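Local coordinates for protein trimeric intracellular cation channel type 1B.2 (Caenorhabditis elegans, PDB 5EIK) that forms a homotrimeric, PIP2-binding potassium channel of intracellular membranes that may supply counter-ion current during calcium release from internal stores, at residues G20-L25 with K130-T135; H136-G141 with K196-A201. All blocks are in the same frame, centred on the assembly; numbering follows the deposited sequence.

Contact 1: residues G20-L25 with K130-T135; sequences GYVQKL and KEVQRT. With PT5 ([(2R)-1-octadecanoyloxy-3-[oxidanyl-[(1R,2R,3S,4R,5R,6S)-2,3,6-tris(oxidanyl)-4,5-diphosphonooxy-cyclohexyl]oxy-phospho ryl]oxy-propan-2-yl] (8Z)-icosa-5,8,11,14-tetraenoate), chain B.
Val22 and Leu25 meet segment 130-135 at one branch of a single residue, CG1 of Val132. CG1 of Val22 lies 4.1 Å from this methyl and CD1 of Leu25 4.2 Å from it, a small apolar contact. Arg134 leaves the same helix on another side, toward the lipid PT5 (PIP2). Its CB and CG start an extended run (chi1 -178°), CD turns at chi3 (-55°) beside helix 194-209, and NE then gives a bond of 3.1 Å to OE1 of Glu131, on the syn side of the carboxylate. CZ spreads the two remaining nitrogens before the 4-phosphate (P4): NH1 bonds O43 at 2.9 Å, and NH2 bonds O42 at 2.8 Å, with O42 at the guanidinium edge and in its plane. Lys130, fully extended, brings NZ to the same O42, also at 2.8 Å. A leucine in place of the arginine would probably leave the 4-phosphate with Lys130 as the one donor remaining from segment 130-135, and the Glu131 carboxylate without this salt-bridge partner. Phe31 of helix 30-47 packs on both Leu25 and Val132, while Phe229 of helix 218-238 touches Glu131 and Thr135.

Contact 2: residues H136-G141 with K196-A201; sequences HKIAAG and KACVIA. With DMU (decyl-beta-D-maltopyranoside), chain M.
Packing between transmembrane segments 4 and 6 brings Ile138 of helix 120-148 against Cys198 and Ala201 of helix 194-209. The backbones come nearest at Ile138 and Cys198, whose CA atoms are 7.3 Å apart, and the two segments bury 131 Å² between them. Ile138 does the reaching. Its CG1 branch stands opposite the carbonyl carbon (chi1 -62°) and chi2 is fully extended, which carries CD1 across to the other helix. This one methyl touches Cys198 at both side-chain atoms, SG at 3.8 Å and CB at 3.9 Å, and lies 4.2 Å from CB of Ala201, one turn further along. All three residues are buried, and the contact is wholly apolar, with the thiol serving as a packing surface. Within the seven-helix transmembrane fold of the TRIC channels, helix 218-238, the seventh transmembrane segment, also packs here: Phe229 lies against both Ile138 and Ala201, and Val225 also packs on Ala201. Cys198 also touches Ala165 of helix 153-165, part of the discontinuous fifth transmembrane segment. Helix 194-209 turns its other side to a bound decyl maltoside and to a neighbouring subunit. The two branches of Val199 divide the detergent's alkyl tail between them, CG2 meeting C22 at 3.5 Å and CG1 meeting C31 at 3.7 Å. Lys196, bent at chi3, lays CE alongside the sugar, 3.5 Å from O55, and its NZ donates a hydrogen bond to the carbonyl oxygen of Lys57 of the neighbouring subunit. Phe60 of that subunit packs on both Val199 and Ile200.

Contact 1 and contact 2 share helix 120-148, where 130-135 runs directly into 136-141, and their centres are about 12 Å apart. They meet directly where CD of Arg134 packs 3.9 Å from SG of Cys198, so that SG touches both the Ile138 methyl and the Arg134 side chain. The side chain of Cys198 is about 5 Å from PT5 at the nearest atoms and about 9 Å from that of Lys130. Through Cys198, contact 2 adjoins the arginine that binds PIP2, and this cysteine may help to limit its movement, whereas the Val22 and Leu25 side of contact 1 is away from the lipid. Phe229 touches residues of both contacts.

Contact 1: residues G20-L25 with K130-T135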
loop_
_atom_site.group_PDB
_atom_site.type_symbol
_atom_site.label_atom_id
_atom_site.label_comp_id
_atom_site.label_asym_id
_atom_site.label_seq_id
_atom_site.Cartn_x
_atom_site.Cartn_y
_atom_site.Cartn_z
ATOM N N GLY A 20 -25.885 -7.069 -27.485
ATOM C CA GLY A 20 -25.568 -5.694 -27.825
ATOM C C GLY A 20 -26.409 -4.809 -26.932
ATOM O O GLY A 20 -26.006 -3.716 -26.535
ATOM N N TYR A 21 -27.592 -5.312 -26.608
ATOM C CA TYR A 21 -28.531 -4.599 -25.765
ATOM C C TYR A 21 -27.937 -4.312 -24.389
ATOM O O TYR A 21 -27.816 -3.156 -23.975
ATOM C CB TYR A 21 -29.805 -5.429 -25.614
ATOM C CG TYR A 21 -30.698 -4.929 -24.517
ATOM C CD1 TYR A 21 -31.268 -3.669 -24.596
ATOM C CD2 TYR A 21 -30.937 -5.695 -23.374
ATOM C CE1 TYR A 21 -32.044 -3.179 -23.574
ATOM C CE2 TYR A 21 -31.723 -5.208 -22.333
ATOM C CZ TYR A 21 -32.273 -3.946 -22.442
ATOM O OH TYR A 21 -33.052 -3.445 -21.425
ATOM N N VAL A 22 -27.583 -5.381 -23.684
ATOM C CA VAL A 22 -27.009 -5.272 -22.355
ATOM C C VAL A 22 -25.759 -4.405 -22.375
ATOM O O VAL A 22 -25.572 -3.555 -21.511
ATOM C CB VAL A 22 -26.651 -6.661 -21.796
ATOM C CG1 VAL A 22 -25.873 -6.518 -20.502
ATOM C CG2 VAL A 22 -27.919 -7.458 -21.556
ATOM N N GLN A 23 -24.917 -4.616 -23.376
ATOM C CA GLN A 23 -23.678 -3.869 -23.505
ATOM C C GLN A 23 -23.848 -2.359 -23.693
ATOM O O GLN A 23 -22.920 -1.593 -23.436
ATOM C CB GLN A 23 -22.852 -4.448 -24.651
ATOM C CG GLN A 23 -21.546 -3.723 -24.908
ATOM C CD GLN A 23 -20.573 -4.554 -25.716
ATOM O OE1 GLN A 23 -20.926 -5.101 -26.762
ATOM N NE2 GLN A 23 -19.335 -4.649 -25.238
ATOM N N LYS A 24 -25.025 -1.928 -24.130
ATOM C CA LYS A 24 -25.270 -0.502 -24.339
ATOM C C LYS A 24 -26.047 0.162 -23.202
ATOM O O LYS A 24 -26.223 1.381 -23.194
ATOM C CB LYS A 24 -26.012 -0.282 -25.662
ATOM C CG LYS A 24 -25.103 -0.129 -26.880
ATOM C CD LYS A 24 -24.133 -1.294 -27.026
ATOM C CE LYS A 24 -23.281 -1.154 -28.280
ATOM N NZ LYS A 24 -24.100 -1.217 -29.524
ATOM N N LEU A 25 -26.512 -0.639 -22.249
ATOM C CA LEU A 25 -27.264 -0.123 -21.110
ATOM C C LEU A 25 -26.543 1.023 -20.419
ATOM O O LEU A 25 -25.360 0.917 -20.104
ATOM C CB LEU A 25 -27.494 -1.231 -20.091
ATOM C CG LEU A 25 -28.511 -2.300 -20.447
ATOM C CD1 LEU A 25 -28.436 -3.431 -19.435
ATOM C CD2 LEU A 25 -29.903 -1.680 -20.471
ATOM N N LYS A 130 -25.918 -5.377 -10.383
ATOM C CA LYS A 130 -24.513 -5.227 -10.041
ATOM C C LYS A 130 -23.624 -6.072 -10.954
ATOM O O LYS A 130 -22.565 -5.620 -11.395
ATOM C CB LYS A 130 -24.252 -5.617 -8.585
ATOM C CG LYS A 130 -22.790 -5.442 -8.194
ATOM C CD LYS A 130 -22.471 -6.069 -6.866
ATOM C CE LYS A 130 -20.967 -6.082 -6.627
ATOM N NZ LYS A 130 -20.613 -6.949 -5.463
ATOM N N GLU A 131 -24.048 -7.299 -11.237
ATOM C CA GLU A 131 -23.245 -8.150 -12.102
ATOM C C GLU A 131 -23.135 -7.545 -13.503
ATOM O O GLU A 131 -22.097 -7.647 -14.153
ATOM C CB GLU A 131 -23.821 -9.569 -12.147
ATOM C CG GLU A 131 -23.690 -10.312 -10.823
ATOM C CD GLU A 131 -22.283 -10.217 -10.234
ATOM O OE1 GLU A 131 -21.297 -10.451 -10.970
ATOM O OE2 GLU A 131 -22.157 -9.912 -9.031
ATOM N N VAL A 132 -24.197 -6.901 -13.967
ATOM C CA VAL A 132 -24.148 -6.271 -15.274
ATOM C C VAL A 132 -23.090 -5.170 -15.228
ATOM O O VAL A 132 -22.286 -5.033 -16.141
ATOM C CB VAL A 132 -25.517 -5.650 -15.651
ATOM C CG1 VAL A 132 -25.367 -4.697 -16.851
ATOM C CG2 VAL A 132 -26.506 -6.765 -15.982
ATOM N N GLN A 133 -23.080 -4.399 -14.147
ATOM C CA GLN A 133 -22.128 -3.309 -14.003
ATOM C C GLN A 133 -20.674 -3.795 -13.865
ATOM O O GLN A 133 -19.745 -3.178 -14.394
ATOM C CB GLN A 133 -22.529 -2.432 -12.806
ATOM C CG GLN A 133 -21.886 -1.053 -12.805
ATOM C CD GLN A 133 -21.148 -0.772 -11.515
ATOM O OE1 GLN A 133 -20.597 -1.691 -10.901
ATOM N NE2 GLN A 133 -21.120 0.494 -11.099
ATOM N N ARG A 134 -20.475 -4.902 -13.164
ATOM C CA ARG A 134 -19.137 -5.457 -13.000
ATOM C C ARG A 134 -18.539 -5.820 -14.364
ATOM O O ARG A 134 -17.361 -5.548 -14.634
ATOM C CB ARG A 134 -19.174 -6.710 -12.127
ATOM C CG ARG A 134 -17.790 -7.302 -11.882
ATOM C CD ARG A 134 -17.871 -8.750 -11.437
ATOM N NE ARG A 134 -18.722 -8.919 -10.262
ATOM C CZ ARG A 134 -18.343 -8.673 -9.012
ATOM N NH1 ARG A 134 -17.112 -8.246 -8.756
ATOM N NH2 ARG A 134 -19.199 -8.853 -8.016
ATOM N N THR A 135 -19.352 -6.447 -15.213
ATOM C CA THR A 135 -18.907 -6.856 -16.541
ATOM C C THR A 135 -18.421 -5.644 -17.317
ATOM O O THR A 135 -17.412 -5.705 -18.019
ATOM C CB THR A 135 -20.035 -7.528 -17.326
ATOM O OG1 THR A 135 -20.508 -8.668 -16.596
ATOM C CG2 THR A 135 -19.531 -7.991 -18.678
HETATM O O12 PT5 B . -10.817 -13.742 -3.401
HETATM P P1 PT5 B . -10.348 -12.325 -3.110
HETATM O O13 PT5 B . -9.602 -11.506 -4.449
HETATM O O11 PT5 B . -9.243 -12.197 -1.906
HETATM O O6 PT5 B . -13.735 -11.804 -1.235
HETATM O O1 PT5 B . -11.505 -11.328 -2.708
HETATM C C1 PT5 B . -12.775 -11.339 -3.369
HETATM C C6 PT5 B . -13.744 -10.874 -2.320
HETATM C C2 PT5 B . -12.844 -10.382 -4.618
HETATM O O2 PT5 B . -12.453 -9.048 -4.239
HETATM C C3 PT5 B . -14.304 -10.299 -5.161
HETATM O O3 PT5 B . -14.327 -9.337 -6.207
HETATM C C4 PT5 B . -15.293 -9.883 -4.101
HETATM O O4 PT5 B . -16.594 -10.040 -4.581
HETATM P P4 PT5 B . -17.556 -8.745 -4.813
HETATM O O41 PT5 B . -17.717 -7.825 -3.495
HETATM O O42 PT5 B . -19.029 -9.221 -5.281
HETATM O O43 PT5 B . -16.943 -7.887 -5.888
HETATM C C5 PT5 B . -15.186 -10.739 -2.824
HETATM O O5 PT5 B . -15.965 -10.100 -1.813
HETATM P P5 PT5 B . -17.353 -10.856 -1.393
HETATM O O52 PT5 B . -17.777 -12.007 -2.408
HETATM O O51 PT5 B . -17.175 -11.427 0.179
HETATM O O53 PT5 B . -18.374 -9.542 -1.343
HETATM C C7 PT5 B . -8.888 -10.253 -4.250
HETATM C C8 PT5 B . -7.594 -10.343 -5.080
HETATM C C9 PT5 B . -6.350 -10.867 -4.293
HETATM O O16 PT5 B . -7.292 -8.998 -5.620
HETATM C C10 PT5 B . -7.556 -8.809 -6.947
HETATM O O17 PT5 B . -8.668 -8.588 -7.395
HETATM O O18 PT5 B . -5.208 -9.925 -4.495
HETATM C C11 PT5 B . -3.840 -10.325 -4.330
HETATM O O19 PT5 B . -3.395 -11.505 -4.435
HETATM C C12 PT5 B . -6.319 -8.893 -7.842
HETATM C C13 PT5 B . -6.019 -7.695 -8.779
HETATM C C14 PT5 B . -4.771 -7.976 -9.648
HETATM C C15 PT5 B . -3.514 -7.235 -9.157
HETATM C C16 PT5 B . -2.316 -7.335 -10.146
HETATM C C17 PT5 B . -0.934 -7.489 -9.436
HETATM C C18 PT5 B . 0.171 -6.631 -10.059
HETATM C C19 PT5 B . 1.166 -6.178 -9.447
HETATM C C20 PT5 B . 1.498 -5.213 -8.297
HETATM C C21 PT5 B . 1.749 -5.861 -6.911
HETATM C C22 PT5 B . 1.767 -4.834 -5.763
HETATM C C23 PT5 B . 2.891 -5.099 -4.739
HETATM C C24 PT5 B . 3.732 -3.843 -4.426
HETATM C C31 PT5 B . -2.927 -9.141 -4.003
HETATM C C32 PT5 B . -2.482 -8.359 -5.273
HETATM C C33 PT5 B . -1.660 -7.075 -4.951
HETATM C C34 PT5 B . -2.500 -5.775 -4.868
HETATM C C35 PT5 B . -1.784 -4.402 -4.435
HETATM C C36 PT5 B . -1.855 -3.891 -3.154
HETATM C C37 PT5 B . -0.633 -3.142 -2.578
HETATM C C38 PT5 B . -1.150 -1.976 -1.897
HETATM C C39 PT5 B . -1.241 -1.725 -0.459
HETATM C C40 PT5 B . -2.239 -2.464 0.376
HETATM C C25 PT5 B . 3.340 -3.199 -3.073
HETATM C C26 PT5 B . 3.993 -1.824 -2.860
HETATM C C41 PT5 B . -1.712 -3.543 1.330
HETATM C C42 PT5 B . -2.836 -4.338 2.006
HETATM C C43 PT5 B . -3.230 -5.604 1.237
#

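Contact 2: residues H136-G141 with K196-A201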
loop_
_atom_site.group_PDB
_atom_site.type_symbol
_atom_site.label_atom_id
_atom_site.label_comp_id
_atom_site.label_asym_id
_atom_site.label_seq_id
_atom_site.Cartn_x
_atom_site.Cartn_y
_atom_site.Cartn_z
ATOM N N HIS A 136 -19.144 -4.540 -17.187
ATOM C CA HIS A 136 -18.759 -3.304 -17.857
ATOM C C HIS A 136 -17.447 -2.753 -17.291
ATOM O O HIS A 136 -16.643 -2.194 -18.031
ATOM C CB HIS A 136 -19.851 -2.241 -17.688
ATOM C CG HIS A 136 -19.425 -0.876 -18.126
ATOM N ND1 HIS A 136 -19.427 -0.483 -19.446
ATOM C CD2 HIS A 136 -18.935 0.173 -17.422
ATOM C CE1 HIS A 136 -18.956 0.750 -19.537
ATOM N NE2 HIS A 136 -18.650 1.169 -18.323
ATOM N N LYS A 137 -17.236 -2.893 -15.981
ATOM C CA LYS A 137 -16.005 -2.385 -15.362
ATOM C C LYS A 137 -14.789 -3.126 -15.916
ATOM O O LYS A 137 -13.784 -2.516 -16.270
ATOM C CB LYS A 137 -16.032 -2.561 -13.839
ATOM C CG LYS A 137 -17.070 -1.740 -13.101
ATOM C CD LYS A 137 -16.925 -1.936 -11.595
ATOM C CE LYS A 137 -17.832 -1.002 -10.809
ATOM N NZ LYS A 137 -17.640 0.416 -11.218
ATOM N N ILE A 138 -14.891 -4.450 -15.975
ATOM C CA ILE A 138 -13.815 -5.266 -16.495
ATOM C C ILE A 138 -13.497 -4.904 -17.941
ATOM O O ILE A 138 -12.334 -4.705 -18.289
ATOM C CB ILE A 138 -14.174 -6.756 -16.411
ATOM C CG1 ILE A 138 -14.359 -7.140 -14.943
ATOM C CG2 ILE A 138 -13.085 -7.605 -17.085
ATOM C CD1 ILE A 138 -14.776 -8.546 -14.726
ATOM N N ALA A 139 -14.530 -4.801 -18.776
ATOM C CA ALA A 139 -14.340 -4.482 -20.192
ATOM C C ALA A 139 -13.705 -3.113 -20.357
ATOM O O ALA A 139 -12.806 -2.932 -21.178
ATOM C CB ALA A 139 -15.678 -4.544 -20.942
ATOM N N ALA A 140 -14.169 -2.153 -19.565
ATOM C CA ALA A 140 -13.633 -0.798 -19.619
ATOM C C ALA A 140 -12.177 -0.805 -19.174
ATOM O O ALA A 140 -11.342 -0.099 -19.741
ATOM C CB ALA A 140 -14.451 0.133 -18.714
ATOM N N GLY A 141 -11.884 -1.608 -18.154
ATOM C CA GLY A 141 -10.530 -1.704 -17.647
ATOM C C GLY A 141 -9.581 -2.225 -18.710
ATOM O O GLY A 141 -8.472 -1.708 -18.877
ATOM N N LYS A 196 -12.250 -15.484 -9.771
ATOM C CA LYS A 196 -11.779 -16.437 -10.766
ATOM C C LYS A 196 -12.571 -16.163 -12.061
ATOM O O LYS A 196 -12.041 -16.283 -13.168
ATOM C CB LYS A 196 -12.011 -17.869 -10.278
ATOM C CG LYS A 196 -11.079 -18.893 -10.882
ATOM C CD LYS A 196 -10.849 -20.050 -9.912
ATOM C CE LYS A 196 -10.194 -19.555 -8.621
ATOM N NZ LYS A 196 -10.052 -20.612 -7.583
ATOM N N ALA A 197 -13.838 -15.775 -11.911
ATOM C CA ALA A 197 -14.685 -15.451 -13.055
ATOM C C ALA A 197 -14.239 -14.125 -13.692
ATOM O O ALA A 197 -14.333 -13.956 -14.910
ATOM C CB ALA A 197 -16.140 -15.363 -12.623
ATOM N N CYS A 198 -13.761 -13.185 -12.874
ATOM C CA CYS A 198 -13.272 -11.910 -13.400
ATOM C C CYS A 198 -12.000 -12.160 -14.207
ATOM O O CYS A 198 -11.729 -11.465 -15.193
ATOM C CB CYS A 198 -12.937 -10.930 -12.273
ATOM S SG CYS A 198 -14.331 -10.268 -11.353
ATOM N N VAL A 199 -11.214 -13.145 -13.778
ATOM C CA VAL A 199 -9.975 -13.478 -14.476
ATOM C C VAL A 199 -10.334 -13.985 -15.861
ATOM O O VAL A 199 -9.811 -13.494 -16.868
ATOM C CB VAL A 199 -9.160 -14.559 -13.714
ATOM C CG1 VAL A 199 -7.946 -15.002 -14.540
ATOM C CG2 VAL A 199 -8.685 -13.993 -12.376
ATOM N N ILE A 200 -11.251 -14.947 -15.912
ATOM C CA ILE A 200 -11.690 -15.512 -17.189
ATOM C C ILE A 200 -12.282 -14.426 -18.080
ATOM O O ILE A 200 -11.902 -14.288 -19.243
ATOM C CB ILE A 200 -12.735 -16.640 -16.978
ATOM C CG1 ILE A 200 -12.104 -17.791 -16.188
ATOM C CG2 ILE A 200 -13.243 -17.152 -18.319
ATOM C CD1 ILE A 200 -10.802 -18.307 -16.785
ATOM N N ALA A 201 -13.204 -13.648 -17.528
ATOM C CA ALA A 201 -13.829 -12.574 -18.286
ATOM C C ALA A 201 -12.775 -11.620 -18.837
ATOM O O ALA A 201 -12.852 -11.172 -19.989
ATOM C CB ALA A 201 -14.815 -11.802 -17.400
HETATM C C1 DMU M . -8.520 -16.342 -6.608
HETATM C C2 DMU M . -9.429 -16.557 -5.379
HETATM C C3 DMU M . -8.556 -16.782 -4.101
HETATM C C4 DMU M . -7.477 -15.668 -3.988
HETATM O O5 DMU M . -6.701 -15.525 -5.215
HETATM C C6 DMU M . -7.537 -15.183 -6.349
HETATM O O7 DMU M . -9.371 -16.738 -2.889
HETATM O O16 DMU M . -6.708 -15.001 -7.514
HETATM C C18 DMU M . -6.517 -13.589 -7.711
HETATM C C19 DMU M . -5.447 -13.358 -8.790
HETATM C C22 DMU M . -6.009 -13.675 -10.173
HETATM C C25 DMU M . -4.859 -13.958 -11.142
HETATM C C28 DMU M . -4.784 -12.851 -12.216
HETATM C C31 DMU M . -4.661 -13.440 -13.637
HETATM C C34 DMU M . -3.560 -14.519 -13.727
HETATM C C37 DMU M . -3.674 -15.239 -15.082
HETATM C C40 DMU M . -2.986 -14.394 -16.173
HETATM C C43 DMU M . -2.587 -15.288 -17.348
HETATM O O49 DMU M . -9.336 -16.046 -7.762
HETATM O O55 DMU M . -10.226 -17.729 -5.623
HETATM C C57 DMU M . -6.531 -16.010 -2.831
HETATM O O61 DMU M . -5.855 -14.825 -2.418
HETATM C C5 DMU M . -10.891 -17.914 -1.489
HETATM C C7 DMU M . -10.345 -17.339 -0.171
HETATM C C8 DMU M . -9.139 -18.108 0.260
HETATM C C9 DMU M . -8.112 -18.268 -0.833
HETATM O O1 DMU M . -8.658 -18.770 -2.083
HETATM C C10 DMU M . -9.832 -17.982 -2.574
HETATM O O2 DMU M . -8.681 -17.575 1.417
HETATM O O3 DMU M . -11.941 -17.151 -1.996
HETATM O O4 DMU M . -11.407 -17.316 0.808
HETATM C C11 DMU M . -6.964 -19.061 -0.346
HETATM O O6 DMU M . -5.886 -19.126 -1.301
#